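Local structure of KauB (Pseudomonas aeruginosa PAO1, 6B4R) at residues F23-Y28 and I201-Q205; R83-I88 and A132-K137; S123-L128 and L171-W176; A148-V153 and A492-L497. The protein probably oxidises a broad range of aldehydes, aminoaldehydes among them, to the corresponding acids with a nicotinamide cofactor, as a member of the aldehyde dehydrogenase family. Residues are numbered along the deposited sequence.

Interaction 1: residues F23-Y28 and I201-Q205; sequences FVNGEY and IRIAQ
The ring of Phe23 lies flat against the methyl group of Ala204: Ala204 CB sits 3.9 Å from the ring centroid and 29° off its normal, a CH-pi contact over the face, with Phe23 CG 3.5 Å from Ala204 CB. Phe23 takes chi1 t and chi2 near 90°, and its CA-to-CB bond points toward the helix. Phe23 and Ala204 also have the closest CA atoms, 6.6 Å apart. Residues 23-28 form a beta hairpin with a two-residue loop, a type I' turn from Val24 to Glu27 with Asn25 (57/47) and Gly26 (76/4) at positive phi; Val24 N donates to Glu27 O at 2.9 Å and Glu27 N to Val24 O at 3.3 Å. Residues 201-205 are one and a half turns within helix 198-210. From the second strand, Tyr28 (chi1 m) reaches across to the helix, so that Tyr28 OH donates to Ile201 O at 2.5 Å, while Tyr28 CE1 packs on Ile201 CG2 at 3.5 Å. Gln205 lies against both aromatic residues, with its NE2 3.4 Å from Phe23 CE1 and its CB 3.5 Å from Tyr28 OH. On the far side of the helix Arg202 pairs with Glu100. Thus an N-terminal hairpin packs on the flank of helix 198-210 in the aldehyde dehydrogenase fold: the one phenol-to-carbonyl bond is the polar tie in a mainly apolar contact, consistent with a well-defined Tyr28 side chain.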
loop_
_atom_site.group_PDB
_atom_site.type_symbol
_atom_site.label_atom_id
_atom_site.label_comp_id
_atom_site.label_asym_id
_atom_site.label_seq_id
_atom_site.Cartn_x
_atom_site.Cartn_y
_atom_site.Cartn_z
ATOM N N PHE A 23 -6.198 31.503 22.479
ATOM C CA PHE A 23 -6.567 31.791 21.098
ATOM C C PHE A 23 -7.754 30.930 20.694
ATOM O O PHE A 23 -7.598 29.749 20.382
ATOM C CB PHE A 23 -5.386 31.532 20.163
ATOM C CG PHE A 23 -5.572 32.086 18.777
ATOM C CD1 PHE A 23 -5.158 33.374 18.470
ATOM C CD2 PHE A 23 -6.150 31.317 17.777
ATOM C CE1 PHE A 23 -5.320 33.885 17.196
ATOM C CE2 PHE A 23 -6.313 31.822 16.502
ATOM C CZ PHE A 23 -5.898 33.109 16.211
ATOM N N VAL A 24 -8.943 31.522 20.710
ATOM C CA VAL A 24 -10.160 30.797 20.369
ATOM C C VAL A 24 -10.927 31.493 19.249
ATOM O O VAL A 24 -11.166 32.699 19.308
ATOM C CB VAL A 24 -11.084 30.638 21.593
ATOM C CG1 VAL A 24 -12.317 29.822 21.229
ATOM C CG2 VAL A 24 -10.333 29.988 22.744
ATOM N N ASN A 25 -11.307 30.722 18.233
ATOM C CA ASN A 25 -12.086 31.230 17.108
ATOM C C ASN A 25 -11.405 32.397 16.398
ATOM O O ASN A 25 -12.032 33.418 16.121
ATOM C CB ASN A 25 -13.497 31.622 17.558
ATOM C CG ASN A 25 -14.481 31.694 16.404
ATOM O OD1 ASN A 25 -14.249 31.125 15.338
ATOM N ND2 ASN A 25 -15.590 32.394 16.614
ATOM N N GLY A 26 -10.115 32.242 16.123
ATOM C CA GLY A 26 -9.371 33.220 15.350
ATOM C C GLY A 26 -8.984 34.486 16.092
ATOM O O GLY A 26 -8.411 35.398 15.501
ATOM N N GLU A 27 -9.291 34.547 17.386
ATOM C CA GLU A 27 -9.016 35.746 18.179
ATOM C C GLU A 27 -8.337 35.419 19.505
ATOM O O GLU A 27 -8.559 34.357 20.085
ATOM C CB GLU A 27 -10.312 36.516 18.462
ATOM C CG GLU A 27 -11.196 36.766 17.246
ATOM C CD GLU A 27 -10.569 37.716 16.243
ATOM O OE1 GLU A 27 -10.990 37.698 15.066
ATOM O OE2 GLU A 27 -9.663 38.486 16.629
ATOM N N TYR A 28 -7.513 36.345 19.985
ATOM C CA TYR A 28 -6.932 36.226 21.315
ATOM C C TYR A 28 -7.929 36.692 22.374
ATOM O O TYR A 28 -8.629 37.687 22.184
ATOM C CB TYR A 28 -5.633 37.032 21.420
ATOM C CG TYR A 28 -4.438 36.346 20.804
ATOM C CD1 TYR A 28 -3.912 35.191 21.372
ATOM C CD2 TYR A 28 -3.831 36.851 19.661
ATOM C CE1 TYR A 28 -2.822 34.554 20.815
ATOM C CE2 TYR A 28 -2.737 36.222 19.096
ATOM C CZ TYR A 28 -2.236 35.074 19.679
ATOM O OH TYR A 28 -1.148 34.441 19.124
ATOM N N ILE A 201 0.756 29.506 21.884
ATOM C CA ILE A 201 -0.052 30.716 21.817
ATOM C C ILE A 201 0.311 31.535 20.579
ATOM O O ILE A 201 -0.558 32.105 19.916
ATOM C CB ILE A 201 0.145 31.575 23.085
ATOM C CG1 ILE A 201 -0.427 30.856 24.310
ATOM C CG2 ILE A 201 -0.496 32.943 22.923
ATOM C CD1 ILE A 201 -0.175 31.585 25.614
ATOM N N ARG A 202 1.603 31.566 20.263
ATOM C CA ARG A 202 2.109 32.362 19.154
ATOM C C ARG A 202 1.685 31.816 17.790
ATOM O O ARG A 202 1.103 32.539 16.979
ATOM C CB ARG A 202 3.635 32.457 19.225
ATOM C CG ARG A 202 4.255 33.304 18.129
ATOM C CD ARG A 202 3.874 34.768 18.274
ATOM N NE ARG A 202 4.510 35.599 17.256
ATOM C CZ ARG A 202 3.918 35.985 16.130
ATOM N NH1 ARG A 202 2.669 35.618 15.877
ATOM N NH2 ARG A 202 4.573 36.739 15.258
ATOM N N ILE A 203 1.970 30.539 17.544
ATOM C CA ILE A 203 1.731 29.935 16.233
ATOM C C ILE A 203 0.254 29.869 15.859
ATOM O O ILE A 203 -0.084 29.680 14.689
ATOM C CB ILE A 203 2.335 28.518 16.130
ATOM C CG1 ILE A 203 1.659 27.573 17.127
ATOM C CG2 ILE A 203 3.843 28.560 16.343
ATOM C CD1 ILE A 203 2.088 26.135 16.992
ATOM N N ALA A 204 -0.618 30.018 16.852
ATOM C CA ALA A 204 -2.059 30.011 16.618
ATOM C C ALA A 204 -2.467 31.147 15.687
ATOM O O ALA A 204 -3.301 30.968 14.797
ATOM C CB ALA A 204 -2.804 30.111 17.934
ATOM N N GLN A 205 -1.863 32.312 15.899
ATOM C CA GLN A 205 -2.092 33.469 15.047
ATOM C C GLN A 205 -1.513 33.238 13.653
ATOM O O GLN A 205 -2.097 33.650 12.648
ATOM C CB GLN A 205 -1.467 34.717 15.679
ATOM C CG GLN A 205 -1.537 35.960 14.811
ATOM C CD GLN A 205 -2.962 36.374 14.502
ATOM O OE1 GLN A 205 -3.305 36.636 13.349
ATOM N NE2 GLN A 205 -3.800 36.441 15.533
#

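Interaction 2: residues R83-I88 and A132-K137; sequences RKQTMI and AEAIDK
A salt-bridge network of Lys84, Asp136 and Lys137 joins two parts of the helical layer of this aldehyde dehydrogenase: helix 80-96 and the end of helix 113-133 with the turns after it. The CA atoms of Lys84 and Ala132 approach to 4.6 Å. Lys84 (chi1 t, chi2 t, chi3 p, chi4 t) runs past Ala132, its CG 3.2 Å from Ala132 O, and its NZ donates to Asp136 OD2 at 2.6 Å. Asp136 (chi1 p) accepts through OD1 from Lys137 NZ at 2.8 Å; Lys137 NZ also donates to Glu133 O at 2.8 Å. Acidic side chains of a neighbouring subunit also pair with both lysines, which with Asp136 probably offsets their charges (Lys84 NZ to Lys137 NZ 3.9 Å); basic ones pair with Glu133. Arg83 NH2 is satisfied by Ala183 O and lies 3.6 Å from Ile135 CG2. Beneath the charges, Ala132 CB points into helix 80-96, 3.7 Å from Met87 CB and 3.9 Å from Ile88 CG1, while Ile135 CD1 sits 3.7 Å from Lys84 N.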
loop_
_atom_site.group_PDB
_atom_site.type_symbol
_atom_site.label_atom_id
_atom_site.label_comp_id
_atom_site.label_asym_id
_atom_site.label_seq_id
_atom_site.Cartn_x
_atom_site.Cartn_y
_atom_site.Cartn_z
ATOM N N ARG A 83 -5.621 22.235 1.129
ATOM C CA ARG A 83 -5.202 22.076 2.516
ATOM C C ARG A 83 -3.687 21.927 2.553
ATOM O O ARG A 83 -3.025 22.419 3.466
ATOM C CB ARG A 83 -5.870 20.861 3.168
ATOM C CG ARG A 83 -7.385 20.949 3.278
ATOM C CD ARG A 83 -7.914 20.054 4.396
ATOM N NE ARG A 83 -7.362 18.701 4.340
ATOM C CZ ARG A 83 -7.899 17.698 3.650
ATOM N NH1 ARG A 83 -9.007 17.888 2.948
ATOM N NH2 ARG A 83 -7.326 16.503 3.660
ATOM N N LYS A 84 -3.150 21.244 1.545
ATOM C CA LYS A 84 -1.712 21.070 1.400
ATOM C C LYS A 84 -1.009 22.412 1.242
ATOM O O LYS A 84 0.002 22.670 1.890
ATOM C CB LYS A 84 -1.402 20.186 0.193
ATOM C CG LYS A 84 0.071 20.155 -0.186
ATOM C CD LYS A 84 0.339 19.171 -1.314
ATOM C CE LYS A 84 -0.346 19.603 -2.601
ATOM N NZ LYS A 84 -0.011 18.704 -3.740
ATOM N N GLN A 85 -1.554 23.263 0.377
ATOM C CA GLN A 85 -0.956 24.563 0.096
ATOM C C GLN A 85 -1.027 25.499 1.297
ATOM O O GLN A 85 -0.117 26.294 1.529
ATOM C CB GLN A 85 -1.632 25.212 -1.112
ATOM C CG GLN A 85 -1.320 24.532 -2.434
ATOM C CD GLN A 85 -2.266 24.951 -3.538
ATOM O OE1 GLN A 85 -3.194 25.730 -3.314
ATOM N NE2 GLN A 85 -2.040 24.433 -4.740
ATOM N N THR A 86 -2.111 25.402 2.059
ATOM C CA THR A 86 -2.291 26.254 3.227
ATOM C C THR A 86 -1.288 25.908 4.322
ATOM O O THR A 86 -0.698 26.794 4.941
ATOM C CB THR A 86 -3.721 26.148 3.790
ATOM O OG1 THR A 86 -4.665 26.449 2.755
ATOM C CG2 THR A 86 -3.918 27.118 4.949
ATOM N N MET A 87 -1.087 24.615 4.549
ATOM C CA MET A 87 -0.199 24.167 5.615
ATOM C C MET A 87 1.266 24.392 5.271
ATOM O O MET A 87 2.108 24.498 6.164
ATOM C CB MET A 87 -0.448 22.698 5.950
ATOM C CG MET A 87 -1.811 22.427 6.559
ATOM S SD MET A 87 -1.880 20.810 7.343
ATOM C CE MET A 87 -0.666 21.023 8.646
ATOM N N ILE A 88 1.572 24.459 3.980
ATOM C CA ILE A 88 2.927 24.786 3.558
ATOM C C ILE A 88 3.225 26.246 3.897
ATOM O O ILE A 88 4.312 26.574 4.376
ATOM C CB ILE A 88 3.151 24.501 2.059
ATOM C CG1 ILE A 88 3.139 22.992 1.804
ATOM C CG2 ILE A 88 4.474 25.085 1.595
ATOM C CD1 ILE A 88 3.335 22.605 0.358
ATOM N N ALA A 132 1.920 18.059 5.141
ATOM C CA ALA A 132 1.166 18.768 4.113
ATOM C C ALA A 132 1.394 18.138 2.744
ATOM O O ALA A 132 0.448 17.897 1.995
ATOM C CB ALA A 132 1.560 20.240 4.090
ATOM N N GLU A 133 2.658 17.867 2.429
ATOM C CA GLU A 133 3.031 17.275 1.148
ATOM C C GLU A 133 2.418 15.895 0.946
ATOM O O GLU A 133 2.206 15.465 -0.185
ATOM C CB GLU A 133 4.554 17.162 1.043
ATOM C CG GLU A 133 5.289 18.491 1.033
ATOM C CD GLU A 133 6.786 18.322 1.210
ATOM O OE1 GLU A 133 7.225 17.195 1.525
ATOM O OE2 GLU A 133 7.523 19.315 1.033
ATOM N N ALA A 134 2.137 15.207 2.049
ATOM C CA ALA A 134 1.690 13.819 1.996
ATOM C C ALA A 134 0.182 13.668 1.812
ATOM O O ALA A 134 -0.297 12.572 1.523
ATOM C CB ALA A 134 2.134 13.083 3.250
ATOM N N ILE A 135 -0.555 14.763 1.979
ATOM C CA ILE A 135 -2.019 14.735 1.949
ATOM C C ILE A 135 -2.608 14.075 0.700
ATOM O O ILE A 135 -3.477 13.207 0.799
ATOM C CB ILE A 135 -2.615 16.154 2.084
ATOM C CG1 ILE A 135 -2.204 16.789 3.414
ATOM C CG2 ILE A 135 -4.132 16.114 1.974
ATOM C CD1 ILE A 135 -2.688 18.219 3.584
ATOM N N ASP A 136 -2.134 14.482 -0.472
ATOM C CA ASP A 136 -2.682 13.959 -1.721
ATOM C C ASP A 136 -1.833 12.842 -2.320
ATOM O O ASP A 136 -1.969 12.517 -3.499
ATOM C CB ASP A 136 -2.886 15.084 -2.740
ATOM C CG ASP A 136 -1.635 15.909 -2.960
ATOM O OD1 ASP A 136 -0.709 15.828 -2.125
ATOM O OD2 ASP A 136 -1.583 16.648 -3.966
ATOM N N LYS A 137 -0.962 12.254 -1.506
ATOM C CA LYS A 137 -0.156 11.121 -1.950
ATOM C C LYS A 137 -0.714 9.835 -1.359
ATOM O O LYS A 137 -0.327 8.736 -1.755
ATOM C CB LYS A 137 1.311 11.293 -1.545
ATOM C CG LYS A 137 1.916 12.636 -1.924
ATOM C CD LYS A 137 1.760 12.921 -3.412
ATOM C CE LYS A 137 2.435 14.228 -3.804
ATOM N NZ LYS A 137 1.916 15.383 -3.015
#

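Interaction 3: residues S123-L128 and L171-W176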
loop_
_atom_site.group_PDB
_atom_site.type_symbol
_atom_site.label_atom_id
_atom_site.label_comp_id
_atom_site.label_asym_id
_atom_site.label_seq_id
_atom_site.Cartn_x
_atom_site.Cartn_y
_atom_site.Cartn_z
ATOM N N SER A 123 12.808 21.551 12.616
ATOM C CA SER A 123 12.134 20.256 12.555
ATOM C C SER A 123 10.619 20.410 12.593
ATOM O O SER A 123 9.900 19.679 11.914
ATOM C CB SER A 123 12.582 19.347 13.703
ATOM O OG SER A 123 13.979 19.120 13.663
ATOM N N ALA A 124 10.141 21.356 13.396
ATOM C CA ALA A 124 8.709 21.590 13.535
ATOM C C ALA A 124 8.114 22.097 12.228
ATOM O O ALA A 124 7.034 21.670 11.819
ATOM C CB ALA A 124 8.435 22.571 14.667
ATOM N N ALA A 125 8.827 23.007 11.572
ATOM C CA ALA A 125 8.408 23.504 10.268
ATOM C C ALA A 125 8.406 22.380 9.230
ATOM O O ALA A 125 7.473 22.255 8.435
ATOM C CB ALA A 125 9.308 24.645 9.822
ATOM N N ASN A 126 9.453 21.559 9.244
ATOM C CA ASN A 126 9.548 20.440 8.314
ATOM C C ASN A 126 8.474 19.382 8.565
ATOM O O ASN A 126 7.996 18.739 7.632
ATOM C CB ASN A 126 10.939 19.811 8.365
ATOM C CG ASN A 126 11.066 18.604 7.456
ATOM O OD1 ASN A 126 11.105 18.736 6.233
ATOM N ND2 ASN A 126 11.140 17.419 8.051
ATOM N N SER A 127 8.094 19.212 9.827
ATOM C CA SER A 127 7.053 18.259 10.195
ATOM C C SER A 127 5.694 18.676 9.644
ATOM O O SER A 127 4.918 17.838 9.180
ATOM C CB SER A 127 6.976 18.110 11.714
ATOM O OG SER A 127 5.935 17.221 12.076
ATOM N N LEU A 128 5.405 19.974 9.706
ATOM C CA LEU A 128 4.174 20.504 9.133
ATOM C C LEU A 128 4.219 20.399 7.614
ATOM O O LEU A 128 3.246 19.986 6.979
ATOM C CB LEU A 128 3.970 21.965 9.542
ATOM C CG LEU A 128 3.695 22.277 11.014
ATOM C CD1 LEU A 128 3.418 23.763 11.188
ATOM C CD2 LEU A 128 2.532 21.451 11.533
ATOM N N LEU A 171 7.121 23.191 20.848
ATOM C CA LEU A 171 6.757 23.491 19.465
ATOM C C LEU A 171 6.784 22.250 18.574
ATOM O O LEU A 171 5.858 22.019 17.796
ATOM C CB LEU A 171 7.660 24.585 18.887
ATOM C CG LEU A 171 7.359 25.039 17.456
ATOM C CD1 LEU A 171 5.930 25.548 17.335
ATOM C CD2 LEU A 171 8.346 26.106 17.013
ATOM N N LEU A 172 7.840 21.451 18.698
ATOM C CA LEU A 172 8.005 20.259 17.869
ATOM C C LEU A 172 6.905 19.222 18.095
ATOM O O LEU A 172 6.342 18.690 17.136
ATOM C CB LEU A 172 9.380 19.623 18.101
ATOM C CG LEU A 172 9.681 18.400 17.232
ATOM C CD1 LEU A 172 9.609 18.767 15.756
ATOM C CD2 LEU A 172 11.034 17.796 17.573
ATOM N N MET A 173 6.609 18.931 19.360
ATOM C CA MET A 173 5.550 17.983 19.697
ATOM C C MET A 173 4.198 18.503 19.228
ATOM O O MET A 173 3.332 17.730 18.822
ATOM C CB MET A 173 5.505 17.715 21.205
ATOM C CG MET A 173 6.715 16.978 21.766
ATOM S SD MET A 173 7.012 15.375 20.995
ATOM C CE MET A 173 8.398 15.764 19.926
ATOM N N SER A 174 4.022 19.819 19.291
ATOM C CA SER A 174 2.790 20.438 18.826
ATOM C C SER A 174 2.586 20.169 17.341
ATOM O O SER A 174 1.488 19.823 16.910
ATOM C CB SER A 174 2.814 21.944 19.088
ATOM O OG SER A 174 2.917 22.218 20.475
ATOM N N CYS A 175 3.655 20.312 16.564
ATOM C CA CYS A 175 3.573 20.139 15.119
ATOM C C CYS A 175 3.504 18.670 14.695
ATOM O O CYS A 175 2.981 18.356 13.626
ATOM C CB CYS A 175 4.729 20.858 14.420
ATOM S SG CYS A 175 4.663 22.669 14.565
ATOM N N TRP A 176 4.034 17.773 15.527
ATOM C CA TRP A 176 3.880 16.339 15.290
ATOM C C TRP A 176 2.406 15.959 15.336
ATOM O O TRP A 176 1.973 15.033 14.655
ATOM C CB TRP A 176 4.648 15.513 16.325
ATOM C CG TRP A 176 6.113 15.359 16.040
ATOM C CD1 TRP A 176 6.851 16.061 15.129
ATOM C CD2 TRP A 176 7.018 14.440 16.665
ATOM N NE1 TRP A 176 8.159 15.638 15.151
ATOM C CE2 TRP A 176 8.288 14.644 16.086
ATOM C CE3 TRP A 176 6.879 13.464 17.659
ATOM C CZ2 TRP A 176 9.411 13.910 16.469
ATOM C CZ3 TRP A 176 7.996 12.734 18.037
ATOM C CH2 TRP A 176 9.245 12.962 17.442
#
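Two nearly parallel helices pack side by side in this aldehyde dehydrogenase fold: the axes of 123-128 and 171-176 approach to 8.5 Å with only 5° between their directions. Small residues allow this spacing. Ala124 faces the second helix and its CA comes within 4.6 Å of that of Leu172. Its methyl group enters a hollow lined by Leu171, Leu172 and Cys175, with Ala124 CB 3.9 Å from Leu171 CG, 4.1 Å from Leu172 CD1 and 3.8 Å from Cys175 SG. In return, Cys175 projects toward the first helix one turn further on, between Ala124 and Leu128: Cys175 CB lies 3.6 Å from Ala124 O and 3.7 Å from Leu128 CD2. Leu172 (chi1 t, chi2 p) swings its CD1 across to Ser123 CB, 3.7 Å away. Leucines of helix 80-96 add to the packing, Leu94 touching both Leu128 and Cys175. Helix 170-183 also lines the pocket: Met173 and Trp176 touch the bound polyether ligand, and Trp176 meets Phe467 edge-to-face. The side chain of Trp176 is about 5 Å from that of Glu267, the predicted active-site residue, so this helix pair probably helps place part of the substrate pocket wall. Although the CA-to-CB bond of Trp176 points away from helix 123-128, its indole folds back (chi1 -82°) until Trp176 CD1 rests 3.4 Å from Ser127 OG.

Interaction 4: residues A148-V153 and A492-L497; sequences AELGLV and ATWIKL
This is an antiparallel beta pairing at the projecting end of the chain's long strands, its centre about 41 Å from the centre of the chain, where strand 149-164 meets the C-terminal strand 488-496. The axes of 149-153 and 492-496 lie 4.6 Å apart at 169°. Register runs from Glu149 opposite Lys496 to Val153 opposite Ala492. The hydrogen-bonded pairs are Leu150-Ile495 (Leu150 N to Ile495 O 2.8 Å, Ile495 N to Leu150 O 2.7 Å) and Leu152-Thr493 (Leu152 N to Thr493 O 2.9 Å, Thr493 N to Leu152 O 2.7 Å); Leu497 N adds a bond to Ala148 O at 2.9 Å. Leu150, Leu152, Thr493 and Ile495 share one face, with Leu150 CD2 4.0 Å from Ile495 CD1. On the other, Trp494 (chi1 -109°) lays its indole over Gly151, whose CA stands 3.4 Å from the six-membered ring centroid; a CB there would clash. Water 1 bridges Leu152 O (3.1 Å) and Thr493 OG1 (2.7 Å). Residues 492-495 continue the sheet in parallel with a strand of a neighbouring subunit, and Leu152 packs on Leu152 of a second subunit, an arrangement typical of the aldehyde dehydrogenase oligomerization domain.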
loop_
_atom_site.group_PDB
_atom_site.type_symbol
_atom_site.label_atom_id
_atom_site.label_comp_id
_atom_site.label_asym_id
_atom_site.label_seq_id
_atom_site.Cartn_x
_atom_site.Cartn_y
_atom_site.Cartn_z
ATOM N N ALA A 148 -20.952 -7.193 -9.829
ATOM C CA ALA A 148 -22.080 -6.281 -9.667
ATOM C C ALA A 148 -22.067 -5.590 -8.305
ATOM O O ALA A 148 -23.119 -5.323 -7.724
ATOM C CB ALA A 148 -23.392 -7.021 -9.875
ATOM N N GLU A 149 -20.872 -5.295 -7.805
ATOM C CA GLU A 149 -20.728 -4.701 -6.483
ATOM C C GLU A 149 -19.456 -3.861 -6.408
ATOM O O GLU A 149 -18.433 -4.212 -6.997
ATOM C CB GLU A 149 -20.712 -5.800 -5.414
ATOM C CG GLU A 149 -20.981 -5.315 -3.999
ATOM C CD GLU A 149 -21.237 -6.455 -3.027
ATOM O OE1 GLU A 149 -20.982 -7.623 -3.390
ATOM O OE2 GLU A 149 -21.700 -6.184 -1.899
ATOM N N LEU A 150 -19.531 -2.745 -5.689
ATOM C CA LEU A 150 -18.378 -1.868 -5.503
ATOM C C LEU A 150 -18.114 -1.636 -4.019
ATOM O O LEU A 150 -18.986 -1.162 -3.290
ATOM C CB LEU A 150 -18.593 -0.532 -6.219
ATOM C CG LEU A 150 -17.511 0.539 -6.050
ATOM C CD1 LEU A 150 -16.182 0.083 -6.638
ATOM C CD2 LEU A 150 -17.952 1.854 -6.676
ATOM N N GLY A 151 -16.906 -1.974 -3.580
ATOM C CA GLY A 151 -16.544 -1.854 -2.180
ATOM C C GLY A 151 -15.441 -0.842 -1.939
ATOM O O GLY A 151 -14.281 -1.078 -2.268
ATOM N N LEU A 152 -15.811 0.291 -1.356
ATOM C CA LEU A 152 -14.863 1.359 -1.079
ATOM C C LEU A 152 -14.491 1.385 0.395
ATOM O O LEU A 152 -15.356 1.309 1.268
ATOM C CB LEU A 152 -15.461 2.710 -1.473
ATOM C CG LEU A 152 -15.962 2.837 -2.912
ATOM C CD1 LEU A 152 -16.562 4.214 -3.146
ATOM C CD2 LEU A 152 -14.831 2.565 -3.893
ATOM N N VAL A 153 -13.196 1.494 0.671
ATOM C CA VAL A 153 -12.726 1.641 2.039
ATOM C C VAL A 153 -11.986 2.964 2.160
ATOM O O VAL A 153 -10.827 3.073 1.764
ATOM C CB VAL A 153 -11.805 0.481 2.457
ATOM C CG1 VAL A 153 -11.396 0.631 3.913
ATOM C CG2 VAL A 153 -12.501 -0.853 2.229
ATOM N N ALA A 492 -16.422 1.590 5.337
ATOM C CA ALA A 492 -16.607 0.602 4.283
ATOM C C ALA A 492 -17.929 0.828 3.557
ATOM O O ALA A 492 -18.995 0.476 4.064
ATOM C CB ALA A 492 -16.543 -0.804 4.851
ATOM N N THR A 493 -17.854 1.420 2.368
ATOM C CA THR A 493 -19.042 1.675 1.563
ATOM C C THR A 493 -19.240 0.587 0.511
ATOM O O THR A 493 -18.553 0.567 -0.509
ATOM C CB THR A 493 -18.969 3.042 0.858
ATOM O OG1 THR A 493 -18.742 4.072 1.826
ATOM C CG2 THR A 493 -20.266 3.327 0.116
ATOM N N TRP A 494 -20.186 -0.312 0.765
ATOM C CA TRP A 494 -20.465 -1.406 -0.159
ATOM C C TRP A 494 -21.704 -1.116 -0.999
ATOM O O TRP A 494 -22.827 -1.113 -0.493
ATOM C CB TRP A 494 -20.614 -2.730 0.595
ATOM C CG TRP A 494 -19.473 -3.675 0.363
ATOM C CD1 TRP A 494 -19.539 -4.923 -0.190
ATOM C CD2 TRP A 494 -18.090 -3.442 0.660
ATOM N NE1 TRP A 494 -18.286 -5.485 -0.246
ATOM C CE2 TRP A 494 -17.378 -4.596 0.268
ATOM C CE3 TRP A 494 -17.384 -2.373 1.223
ATOM C CZ2 TRP A 494 -15.998 -4.709 0.419
ATOM C CZ3 TRP A 494 -16.012 -2.486 1.370
ATOM C CH2 TRP A 494 -15.334 -3.646 0.970
ATOM N N ILE A 495 -21.480 -0.878 -2.286
ATOM C CA ILE A 495 -22.539 -0.467 -3.199
ATOM C C ILE A 495 -22.955 -1.610 -4.113
ATOM O O ILE A 495 -22.145 -2.126 -4.883
ATOM C CB ILE A 495 -22.077 0.707 -4.079
ATOM C CG1 ILE A 495 -21.458 1.808 -3.215
ATOM C CG2 ILE A 495 -23.233 1.242 -4.914
ATOM C CD1 ILE A 495 -20.720 2.855 -4.010
ATOM N N LYS A 496 -24.222 -2.000 -4.027
ATOM C CA LYS A 496 -24.763 -3.022 -4.913
ATOM C C LYS A 496 -25.173 -2.405 -6.248
ATOM O O LYS A 496 -25.989 -1.484 -6.293
ATOM C CB LYS A 496 -25.949 -3.732 -4.256
ATOM C CG LYS A 496 -26.600 -4.796 -5.128
ATOM C CD LYS A 496 -27.564 -5.661 -4.327
ATOM C CE LYS A 496 -26.938 -7.000 -3.950
ATOM N NZ LYS A 496 -25.669 -6.859 -3.179
ATOM N N LEU A 497 -24.594 -2.912 -7.331
ATOM C CA LEU A 497 -24.871 -2.390 -8.664
ATOM C C LEU A 497 -25.857 -3.282 -9.409
ATOM O O LEU A 497 -26.920 -2.827 -9.831
ATOM C CB LEU A 497 -23.574 -2.258 -9.462
ATOM C CG LEU A 497 -22.488 -1.400 -8.813
ATOM C CD1 LEU A 497 -21.211 -1.429 -9.634
ATOM C CD2 LEU A 497 -22.981 0.025 -8.635
HETATM O O HOH W 1 -16.033 4.230 2.107
#

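Interaction 3 is the link among the first three, while interaction 4 stands apart on the oligomerization arm. Interaction 3 shares helix 113-133 with interaction 2, their segments adjoining in sequence and their centres 14 Å apart. Interaction 1, centred 17 Å from interaction 3, touches it through Ile203 CG2 and Leu171 CD1 at 3.8 Å. Only interaction 3 includes residues of the polyether pocket, its Trp176 side chain lying about 4 Å from the ligand. Interaction 4 has its centre 38 Å from that of interaction 3, yet strand 149-164 leads on to helix 170-183, so one run of chain links arm and pocket. Interactions 2 and 4, whose own nearest atoms are about 12 Å apart, both meet other subunits.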